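Local coordinates for Udp-n-acetylglucosamine pyrophosphorylase (Trypanosoma brucei, PDB 4BQH), which probably catalyses the transfer of a uridylyl group from UTP to N-acetyl-alpha-D-glucosamine 1-phosphate, yielding UDP-N-acetylglucosamine and diphosphate, at residues R97-A108 with P291-E300; I500-V508 with P530-E541. All coordinates share one frame; numbering follows the deposited sequence.

Contact 1: residues R97-A108 with P291-E300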
loop_
_atom_site.group_PDB
_atom_site.type_symbol
_atom_site.label_atom_id
_atom_site.label_comp_id
_atom_site.label_asym_id
_atom_site.label_seq_id
_atom_site.Cartn_x
_atom_site.Cartn_y
_atom_site.Cartn_z
ATOM N N ARG A 97 25.043 -7.365 -5.607
ATOM C CA ARG A 97 24.047 -6.610 -6.379
ATOM C C ARG A 97 23.023 -5.992 -5.436
ATOM O O ARG A 97 22.660 -4.827 -5.603
ATOM C CB ARG A 97 23.338 -7.510 -7.395
ATOM C CG ARG A 97 22.300 -6.745 -8.225
ATOM C CD ARG A 97 21.667 -7.651 -9.250
ATOM N NE ARG A 97 20.594 -6.980 -9.971
ATOM C CZ ARG A 97 19.704 -7.610 -10.728
ATOM N NH1 ARG A 97 19.750 -8.933 -10.863
ATOM N NH2 ARG A 97 18.766 -6.916 -11.335
ATOM N N ILE A 98 22.564 -6.778 -4.456
ATOM C CA ILE A 98 21.613 -6.274 -3.453
ATOM C C ILE A 98 22.199 -5.099 -2.659
ATOM O O ILE A 98 21.547 -4.072 -2.473
ATOM C CB ILE A 98 21.148 -7.400 -2.494
ATOM C CG1 ILE A 98 20.219 -8.364 -3.246
ATOM C CG2 ILE A 98 20.428 -6.815 -1.284
ATOM C CD1 ILE A 98 20.058 -9.742 -2.600
ATOM N N LYS A 99 23.437 -5.249 -2.193
ATOM C CA LYS A 99 24.100 -4.186 -1.453
ATOM C C LYS A 99 24.281 -2.931 -2.312
ATOM O O LYS A 99 24.116 -1.788 -1.825
ATOM C CB LYS A 99 25.476 -4.671 -0.959
ATOM C CG LYS A 99 26.188 -3.705 -0.014
ATOM C CD LYS A 99 27.389 -4.366 0.674
ATOM C CE LYS A 99 26.932 -5.445 1.670
ATOM N NZ LYS A 99 28.035 -5.867 2.581
ATOM N N ASN A 100 24.611 -3.126 -3.583
ATOM C CA ASN A 100 24.800 -1.979 -4.454
ATOM C C ASN A 100 23.476 -1.244 -4.753
ATOM O O ASN A 100 23.450 -0.011 -4.802
ATOM C CB ASN A 100 25.500 -2.387 -5.733
ATOM C CG ASN A 100 26.967 -2.722 -5.514
ATOM O OD1 ASN A 100 27.568 -3.455 -6.303
ATOM N ND2 ASN A 100 27.546 -2.181 -4.451
ATOM N N LEU A 101 22.401 -2.005 -4.935
ATOM C CA LEU A 101 21.080 -1.404 -5.165
ATOM C C LEU A 101 20.628 -0.651 -3.912
ATOM O O LEU A 101 20.026 0.420 -3.994
ATOM C CB LEU A 101 20.053 -2.489 -5.535
ATOM C CG LEU A 101 20.206 -3.091 -6.946
ATOM C CD1 LEU A 101 19.255 -4.272 -7.099
ATOM C CD2 LEU A 101 19.928 -2.076 -8.057
ATOM N N GLU A 102 20.894 -1.248 -2.757
ATOM C CA GLU A 102 20.538 -0.643 -1.481
ATOM C C GLU A 102 21.189 0.745 -1.310
ATOM O O GLU A 102 20.536 1.700 -0.879
ATOM C CB GLU A 102 20.924 -1.587 -0.334
ATOM C CG GLU A 102 20.702 -0.988 1.040
ATOM C CD GLU A 102 21.183 -1.902 2.154
ATOM O OE1 GLU A 102 22.416 -2.001 2.372
ATOM O OE2 GLU A 102 20.335 -2.520 2.805
ATOM N N ALA A 103 22.474 0.844 -1.652
ATOM C CA ALA A 103 23.184 2.134 -1.590
ATOM C C ALA A 103 22.541 3.193 -2.506
ATOM O O ALA A 103 22.384 4.374 -2.110
ATOM C CB ALA A 103 24.643 1.947 -1.951
ATOM N N VAL A 104 22.140 2.777 -3.709
ATOM C CA VAL A 104 21.440 3.676 -4.639
ATOM C C VAL A 104 20.123 4.173 -4.021
ATOM O O VAL A 104 19.785 5.351 -4.109
ATOM C CB VAL A 104 21.166 2.999 -6.005
ATOM C CG1 VAL A 104 20.317 3.889 -6.913
ATOM C CG2 VAL A 104 22.484 2.665 -6.698
ATOM N N GLY A 105 19.379 3.244 -3.433
ATOM C CA GLY A 105 18.118 3.597 -2.778
ATOM C C GLY A 105 18.322 4.581 -1.637
ATOM O O GLY A 105 17.554 5.533 -1.486
ATOM N N TYR A 106 19.343 4.363 -0.817
ATOM C CA TYR A 106 19.612 5.306 0.268
ATOM C C TYR A 106 19.994 6.714 -0.206
ATOM O O TYR A 106 19.637 7.708 0.442
ATOM C CB TYR A 106 20.634 4.756 1.273
ATOM C CG TYR A 106 20.045 3.786 2.284
ATOM C CD1 TYR A 106 18.974 4.159 3.110
ATOM C CD2 TYR A 106 20.567 2.508 2.427
ATOM C CE1 TYR A 106 18.437 3.271 4.037
ATOM C CE2 TYR A 106 20.034 1.612 3.366
ATOM C CZ TYR A 106 18.975 2.005 4.161
ATOM O OH TYR A 106 18.450 1.109 5.096
ATOM N N LYS A 107 20.717 6.815 -1.319
ATOM C CA LYS A 107 21.049 8.139 -1.854
ATOM C C LYS A 107 19.745 8.858 -2.237
ATOM O O LYS A 107 19.596 10.066 -1.991
ATOM C CB LYS A 107 22.029 8.020 -3.046
ATOM C CG LYS A 107 22.183 9.245 -3.936
ATOM C CD LYS A 107 22.945 8.984 -5.264
ATOM C CE LYS A 107 22.838 7.531 -5.790
ATOM N NZ LYS A 107 22.609 7.316 -7.270
ATOM N N ALA A 108 18.805 8.135 -2.834
ATOM C CA ALA A 108 17.537 8.764 -3.236
ATOM C C ALA A 108 16.713 9.192 -2.019
ATOM O O ALA A 108 16.037 10.208 -2.049
ATOM C CB ALA A 108 16.729 7.813 -4.139
ATOM N N PRO A 291 15.083 0.538 0.364
ATOM C CA PRO A 291 16.124 1.067 -0.518
ATOM C C PRO A 291 16.520 0.104 -1.650
ATOM O O PRO A 291 16.988 0.564 -2.691
ATOM C CB PRO A 291 17.305 1.306 0.442
ATOM C CG PRO A 291 17.123 0.232 1.500
ATOM C CD PRO A 291 15.620 0.226 1.710
ATOM N N VAL A 292 16.321 -1.200 -1.483
ATOM C CA VAL A 292 16.607 -2.142 -2.604
ATOM C C VAL A 292 15.555 -1.982 -3.717
ATOM O O VAL A 292 15.890 -1.965 -4.904
ATOM C CB VAL A 292 16.684 -3.600 -2.119
ATOM C CG1 VAL A 292 16.870 -4.590 -3.273
ATOM C CG2 VAL A 292 17.809 -3.737 -1.091
ATOM N N PHE A 293 14.293 -1.866 -3.320
ATOM C CA PHE A 293 13.159 -1.648 -4.240
ATOM C C PHE A 293 13.402 -0.341 -5.011
ATOM O O PHE A 293 13.309 -0.299 -6.232
ATOM C CB PHE A 293 11.924 -1.507 -3.332
ATOM C CG PHE A 293 10.577 -1.666 -4.001
ATOM C CD1 PHE A 293 10.404 -2.310 -5.219
ATOM C CD2 PHE A 293 9.453 -1.232 -3.316
ATOM C CE1 PHE A 293 9.113 -2.488 -5.754
ATOM C CE2 PHE A 293 8.162 -1.406 -3.840
ATOM C CZ PHE A 293 8.008 -2.034 -5.063
ATOM N N ILE A 294 13.757 0.713 -4.283
ATOM C CA ILE A 294 14.058 2.029 -4.879
ATOM C C ILE A 294 15.279 1.989 -5.806
ATOM O O ILE A 294 15.234 2.529 -6.920
ATOM C CB ILE A 294 14.229 3.090 -3.777
ATOM C CG1 ILE A 294 12.893 3.270 -3.016
ATOM C CG2 ILE A 294 14.728 4.428 -4.350
ATOM C CD1 ILE A 294 13.101 3.933 -1.644
ATOM N N GLY A 295 16.349 1.366 -5.340
ATOM C CA GLY A 295 17.583 1.247 -6.138
ATOM C C GLY A 295 17.346 0.459 -7.420
ATOM O O GLY A 295 17.820 0.838 -8.503
ATOM N N TYR A 296 16.566 -0.614 -7.310
ATOM C CA TYR A 296 16.192 -1.406 -8.488
ATOM C C TYR A 296 15.419 -0.552 -9.494
ATOM O O TYR A 296 15.697 -0.594 -10.703
ATOM C CB TYR A 296 15.341 -2.603 -8.040
ATOM C CG TYR A 296 14.944 -3.580 -9.123
ATOM C CD1 TYR A 296 15.894 -4.189 -9.970
ATOM C CD2 TYR A 296 13.613 -3.963 -9.241
ATOM C CE1 TYR A 296 15.486 -5.122 -10.939
ATOM C CE2 TYR A 296 13.195 -4.877 -10.205
ATOM C CZ TYR A 296 14.121 -5.447 -11.043
ATOM O OH TYR A 296 13.631 -6.358 -11.952
ATOM N N ALA A 297 14.447 0.227 -9.033
ATOM C CA ALA A 297 13.698 1.073 -9.963
ATOM C C ALA A 297 14.630 2.048 -10.681
ATOM O O ALA A 297 14.527 2.237 -11.884
ATOM C CB ALA A 297 12.600 1.838 -9.235
ATOM N N ILE A 298 15.549 2.638 -9.920
ATOM C CA ILE A 298 16.450 3.653 -10.474
ATOM C C ILE A 298 17.398 3.037 -11.510
ATOM O O ILE A 298 17.538 3.571 -12.632
ATOM C CB ILE A 298 17.217 4.371 -9.363
ATOM C CG1 ILE A 298 16.241 5.285 -8.599
ATOM C CG2 ILE A 298 18.362 5.214 -9.953
ATOM C CD1 ILE A 298 16.763 5.836 -7.287
ATOM N N GLU A 299 18.028 1.924 -11.142
ATOM C CA GLU A 299 19.029 1.291 -12.017
ATOM C C GLU A 299 18.392 0.679 -13.252
ATOM O O GLU A 299 19.023 0.662 -14.334
ATOM C CB GLU A 299 19.894 0.289 -11.218
ATOM C CG GLU A 299 20.784 0.980 -10.166
ATOM C CD GLU A 299 21.830 1.942 -10.759
ATOM O OE1 GLU A 299 22.367 1.687 -11.848
ATOM O OE2 GLU A 299 22.100 2.983 -10.139
ATOM N N GLU A 300 17.122 0.252 -13.143
ATOM C CA GLU A 300 16.377 -0.300 -14.299
ATOM C C GLU A 300 15.738 0.766 -15.195
ATOM O O GLU A 300 15.276 0.460 -16.298
ATOM C CB GLU A 300 15.279 -1.281 -13.827
ATOM C CG GLU A 300 15.849 -2.539 -13.154
ATOM C CD GLU A 300 16.653 -3.454 -14.095
ATOM O OE1 GLU A 300 16.282 -3.615 -15.278
ATOM O OE2 GLU A 300 17.649 -4.041 -13.646
HETATM O O HOH W 1 18.875 -3.886 -11.153
HETATM O O HOH W 2 16.127 -7.743 -13.331
#
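Leu101 drops as a knob into the hole formed by Val292, Gly295, Tyr296 and Glu299, its CD2 lying 3.6 Å from Gly295 O. The two helices cross at 90°, with segment axes just 6.6 Å apart, and a glycine on each makes this possible. Lacking a side chain, Gly105 brings its CA within 3.2 Å of Pro291 O in a C-H...O contact. Gly295 CA does the same with Leu101 O at 3.4 Å. Pro291, compact and without an N-H to satisfy in this first turn, lays its CB 3.9 Å above the centre of the Tyr106 ring in a CH-pi contact, while the tyrosine hydroxyl bonds Arg158 of helix 147-166. Beyond the glycines, Ala108 is small enough to admit CD1 of Ile298, which also packs on Val104. Arg97, extended with CG anti to N (chi1 -179°), brings NH2 obliquely to Tyr296 CE1; a water 3.0 Å from that NH2 passes the link to Glu300 OE2, whose direct salt bridge is long, Glu300 OE1 pairing with Arg424. Such close, glycine-mediated crossing joins two helices of the GT-A-type fold, helix 291-300 lying against strands 304-309, 359-363 and 423-427.

Contact 2: residues I500-V508 with P530-E541; sequences IKAEISPLV and PPPVIFIRRDDE
Ile504 and Ile536 run alongside each other in the same direction, CG1 of Ile504 4.1 Å from CD1 of Ile536, on one face of a two-stranded parallel sheet, the strand pair of a beta-alpha-beta unit whose helix is 519-528. Val508 lies across Ile536, CG1 against CG2, and Ile500 CG2 rests 3.8 Å from Ile534 CG1; branched side chains suit extended strands, and Ile534 and Ile536 pack on Val522 of that helix. Small Ala502 shares this face and meets Leu463 of helix 448-471. Backbone bonds alternate between the strands, from Lys501 N to Pro532 O at one end to Ser505 N to Ile536 O at the other. On the second face Val533 CG1 packs against Glu503 CB. The extended Glu503 chain runs beside Phe535, carboxylate and ring planes 39° apart, and its oxygens are held by Gln142 N and Gln143 NE2. The Phe535 ring turns its edge to Glu503 O, while Arg537 lays CD over one face. Past the strands, Leu507 CD1 sits over a face of the Arg538 guanidinium, whose NE pairs with Asp540 OD1. Ser505 OG, swung anti to N (chi1 177°), accepts from Leu507 N in an ST turn and donates to Glu541 OE2 at 2.7 Å; that oxygen is met on its syn side by the hydroxyl and on its anti side by Arg538 N.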
loop_
_atom_site.group_PDB
_atom_site.type_symbol
_atom_site.label_atom_id
_atom_site.label_comp_id
_atom_site.label_asym_id
_atom_site.label_seq_id
_atom_site.Cartn_x
_atom_site.Cartn_y
_atom_site.Cartn_z
ATOM N N ILE A 500 13.762 -19.666 21.436
ATOM C CA ILE A 500 13.554 -18.275 21.849
ATOM C C ILE A 500 13.346 -17.407 20.602
ATOM O O ILE A 500 14.041 -17.561 19.613
ATOM C CB ILE A 500 14.788 -17.735 22.616
ATOM C CG1 ILE A 500 15.180 -18.644 23.797
ATOM C CG2 ILE A 500 14.597 -16.283 23.056
ATOM C CD1 ILE A 500 14.148 -18.800 24.883
ATOM N N LYS A 501 12.390 -16.491 20.667
ATOM C CA LYS A 501 12.136 -15.559 19.567
ATOM C C LYS A 501 12.670 -14.182 19.900
ATOM O O LYS A 501 13.055 -13.934 21.015
ATOM C CB LYS A 501 10.636 -15.448 19.328
ATOM C CG LYS A 501 9.971 -16.793 19.043
ATOM C CD LYS A 501 10.576 -17.530 17.867
ATOM C CE LYS A 501 9.920 -18.912 17.785
ATOM N NZ LYS A 501 10.697 -19.857 16.918
ATOM N N ALA A 502 12.670 -13.288 18.920
ATOM C CA ALA A 502 12.989 -11.891 19.183
ATOM C C ALA A 502 11.892 -10.986 18.620
ATOM O O ALA A 502 11.211 -11.331 17.635
ATOM C CB ALA A 502 14.344 -11.543 18.570
ATOM N N GLU A 503 11.698 -9.846 19.272
ATOM C CA GLU A 503 10.823 -8.797 18.784
ATOM C C GLU A 503 11.665 -7.525 18.798
ATOM O O GLU A 503 12.190 -7.137 19.847
ATOM C CB GLU A 503 9.612 -8.622 19.696
ATOM C CG GLU A 503 8.728 -7.453 19.299
ATOM C CD GLU A 503 7.594 -7.164 20.268
ATOM O OE1 GLU A 503 7.248 -8.055 21.089
ATOM O OE2 GLU A 503 7.050 -6.043 20.197
ATOM N N ILE A 504 11.812 -6.895 17.641
ATOM C CA ILE A 504 12.762 -5.768 17.511
ATOM C C ILE A 504 12.020 -4.538 17.008
ATOM O O ILE A 504 11.377 -4.575 15.949
ATOM C CB ILE A 504 13.918 -6.123 16.555
ATOM C CG1 ILE A 504 14.668 -7.371 17.056
ATOM C CG2 ILE A 504 14.882 -4.925 16.372
ATOM C CD1 ILE A 504 15.618 -7.994 16.058
ATOM N N SER A 505 12.133 -3.434 17.755
ATOM C CA SER A 505 11.565 -2.156 17.385
ATOM C C SER A 505 12.119 -1.696 16.046
ATOM O O SER A 505 13.290 -1.882 15.795
ATOM C CB SER A 505 11.930 -1.094 18.432
ATOM O OG SER A 505 11.425 0.156 18.018
ATOM N N PRO A 506 11.265 -1.093 15.194
ATOM C CA PRO A 506 11.828 -0.537 13.947
ATOM C C PRO A 506 12.809 0.593 14.198
ATOM O O PRO A 506 13.649 0.851 13.344
ATOM C CB PRO A 506 10.604 -0.022 13.178
ATOM C CG PRO A 506 9.414 -0.603 13.842
ATOM C CD PRO A 506 9.797 -0.988 15.254
ATOM N N LEU A 507 12.711 1.266 15.345
ATOM C CA LEU A 507 13.696 2.314 15.691
ATOM C C LEU A 507 15.086 1.734 15.952
ATOM O O LEU A 507 16.108 2.445 15.852
ATOM C CB LEU A 507 13.192 3.162 16.875
ATOM C CG LEU A 507 11.941 3.996 16.583
ATOM C CD1 LEU A 507 11.473 4.780 17.802
ATOM C CD2 LEU A 507 12.102 4.929 15.382
ATOM N N VAL A 508 15.143 0.436 16.234
ATOM C CA VAL A 508 16.421 -0.282 16.297
ATOM C C VAL A 508 16.886 -0.825 14.949
ATOM O O VAL A 508 18.037 -0.605 14.549
ATOM C CB VAL A 508 16.390 -1.426 17.340
ATOM C CG1 VAL A 508 17.707 -2.177 17.364
ATOM C CG2 VAL A 508 16.106 -0.831 18.713
ATOM N N PRO A 530 16.559 -16.799 29.960
ATOM C CA PRO A 530 15.954 -16.355 28.684
ATOM C C PRO A 530 14.410 -16.237 28.726
ATOM O O PRO A 530 13.733 -17.203 29.125
ATOM C CB PRO A 530 16.404 -17.431 27.691
ATOM C CG PRO A 530 16.714 -18.636 28.508
ATOM C CD PRO A 530 17.185 -18.133 29.851
ATOM N N PRO A 531 13.859 -15.062 28.350
ATOM C CA PRO A 531 12.410 -14.925 28.207
ATOM C C PRO A 531 11.970 -15.629 26.916
ATOM O O PRO A 531 12.814 -15.948 26.087
ATOM C CB PRO A 531 12.214 -13.420 28.092
ATOM C CG PRO A 531 13.459 -12.955 27.405
ATOM C CD PRO A 531 14.550 -13.798 28.014
ATOM N N PRO A 532 10.657 -15.896 26.764
ATOM C CA PRO A 532 10.178 -16.502 25.511
ATOM C C PRO A 532 10.524 -15.653 24.283
ATOM O O PRO A 532 10.798 -16.178 23.197
ATOM C CB PRO A 532 8.651 -16.510 25.685
ATOM C CG PRO A 532 8.416 -16.421 27.155
ATOM C CD PRO A 532 9.573 -15.663 27.745
ATOM N N VAL A 533 10.500 -14.343 24.466
ATOM C CA VAL A 533 10.755 -13.405 23.355
ATOM C C VAL A 533 11.675 -12.298 23.858
ATOM O O VAL A 533 11.291 -11.551 24.719
ATOM C CB VAL A 533 9.444 -12.765 22.847
ATOM C CG1 VAL A 533 9.723 -11.903 21.619
ATOM C CG2 VAL A 533 8.406 -13.822 22.481
ATOM N N ILE A 534 12.879 -12.230 23.307
ATOM C CA ILE A 534 13.827 -11.148 23.616
ATOM C C ILE A 534 13.286 -9.872 22.966
ATOM O O ILE A 534 13.008 -9.862 21.755
ATOM C CB ILE A 534 15.232 -11.512 23.074
ATOM C CG1 ILE A 534 15.816 -12.719 23.831
ATOM C CG2 ILE A 534 16.173 -10.301 23.121
ATOM C CD1 ILE A 534 16.156 -12.419 25.271
ATOM N N PHE A 535 13.093 -8.824 23.768
ATOM C CA PHE A 535 12.559 -7.551 23.294
ATOM C C PHE A 535 13.711 -6.542 23.116
ATOM O O PHE A 535 14.414 -6.245 24.067
ATOM C CB PHE A 535 11.490 -7.055 24.279
ATOM C CG PHE A 535 10.803 -5.779 23.869
ATOM C CD1 PHE A 535 10.667 -5.432 22.515
ATOM C CD2 PHE A 535 10.266 -4.935 24.828
ATOM C CE1 PHE A 535 10.043 -4.247 22.153
ATOM C CE2 PHE A 535 9.626 -3.747 24.468
ATOM C CZ PHE A 535 9.525 -3.400 23.124
ATOM N N ILE A 536 13.938 -6.080 21.887
ATOM C CA ILE A 536 15.042 -5.133 21.606
ATOM C C ILE A 536 14.396 -3.811 21.177
ATOM O O ILE A 536 13.667 -3.765 20.187
ATOM C CB ILE A 536 16.039 -5.672 20.544
ATOM C CG1 ILE A 536 16.569 -7.070 20.920
ATOM C CG2 ILE A 536 17.192 -4.673 20.325
ATOM C CD1 ILE A 536 17.556 -7.668 19.947
ATOM N N ARG A 537 14.642 -2.747 21.946
ATOM C CA ARG A 537 14.058 -1.424 21.687
ATOM C C ARG A 537 15.059 -0.341 22.058
ATOM O O ARG A 537 16.033 -0.626 22.773
ATOM C CB ARG A 537 12.689 -1.207 22.378
ATOM C CG ARG A 537 12.697 -1.054 23.897
ATOM C CD ARG A 537 13.089 -2.365 24.557
ATOM N NE ARG A 537 12.810 -2.372 25.989
ATOM C CZ ARG A 537 12.965 -3.430 26.786
ATOM N NH1 ARG A 537 13.407 -4.595 26.310
ATOM N NH2 ARG A 537 12.671 -3.315 28.074
ATOM N N ARG A 538 14.863 0.862 21.526
ATOM C CA ARG A 538 15.734 1.992 21.899
ATOM C C ARG A 538 15.460 2.396 23.329
ATOM O O ARG A 538 14.308 2.384 23.790
ATOM C CB ARG A 538 15.506 3.195 20.992
ATOM C CG ARG A 538 16.236 3.115 19.672
ATOM C CD ARG A 538 16.590 4.506 19.144
ATOM N NE ARG A 538 15.556 5.513 19.406
ATOM C CZ ARG A 538 15.245 6.520 18.576
ATOM N NH1 ARG A 538 15.858 6.642 17.406
ATOM N NH2 ARG A 538 14.295 7.392 18.899
ATOM N N ASP A 539 16.527 2.768 24.029
ATOM C CA ASP A 539 16.420 3.252 25.404
ATOM C C ASP A 539 15.387 4.352 25.626
ATOM O O ASP A 539 14.738 4.393 26.678
ATOM C CB ASP A 539 17.790 3.722 25.902
ATOM C CG ASP A 539 18.640 2.584 26.450
ATOM O OD1 ASP A 539 18.178 1.417 26.469
ATOM O OD2 ASP A 539 19.783 2.859 26.868
ATOM N N ASP A 540 15.217 5.237 24.651
ATOM C CA ASP A 540 14.295 6.370 24.818
ATOM C C ASP A 540 12.822 6.094 24.457
ATOM O O ASP A 540 11.992 6.999 24.515
ATOM C CB ASP A 540 14.825 7.614 24.086
ATOM C CG ASP A 540 14.957 7.403 22.579
ATOM O OD1 ASP A 540 14.999 6.239 22.124
ATOM O OD2 ASP A 540 15.039 8.410 21.846
ATOM N N GLU A 541 12.492 4.855 24.096
ATOM C CA GLU A 541 11.085 4.518 23.795
ATOM C C GLU A 541 10.233 4.442 25.071
ATOM O O GLU A 541 9.103 4.961 25.104
ATOM C CB GLU A 541 10.977 3.222 22.975
ATOM C CG GLU A 541 11.718 3.287 21.646
ATOM C CD GLU A 541 11.383 2.128 20.720
ATOM O OE1 GLU A 541 10.189 1.811 20.555
ATOM O OE2 GLU A 541 12.313 1.536 20.159
#

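Contacts 1 and 2 follow one another along the chain and do not touch: their centres lie 28 Å apart and their nearest atoms about 10 Å. Contact 1 crosses two helices, one of them lying on the large mixed sheet; contact 2 pairs the last two strands of the chain. Helix 147-166 connects them, since Arg158 hydrogen-bonds the Tyr106 hydroxyl and touches Pro291 of contact 1, while Glu153 meets Ser505, Pro506 and Leu507 of contact 2. Lys145, just ahead of that helix, forms a salt bridge with Glu541. The bound inhibitor's pocket lies elsewhere in the chain, away from both contacts.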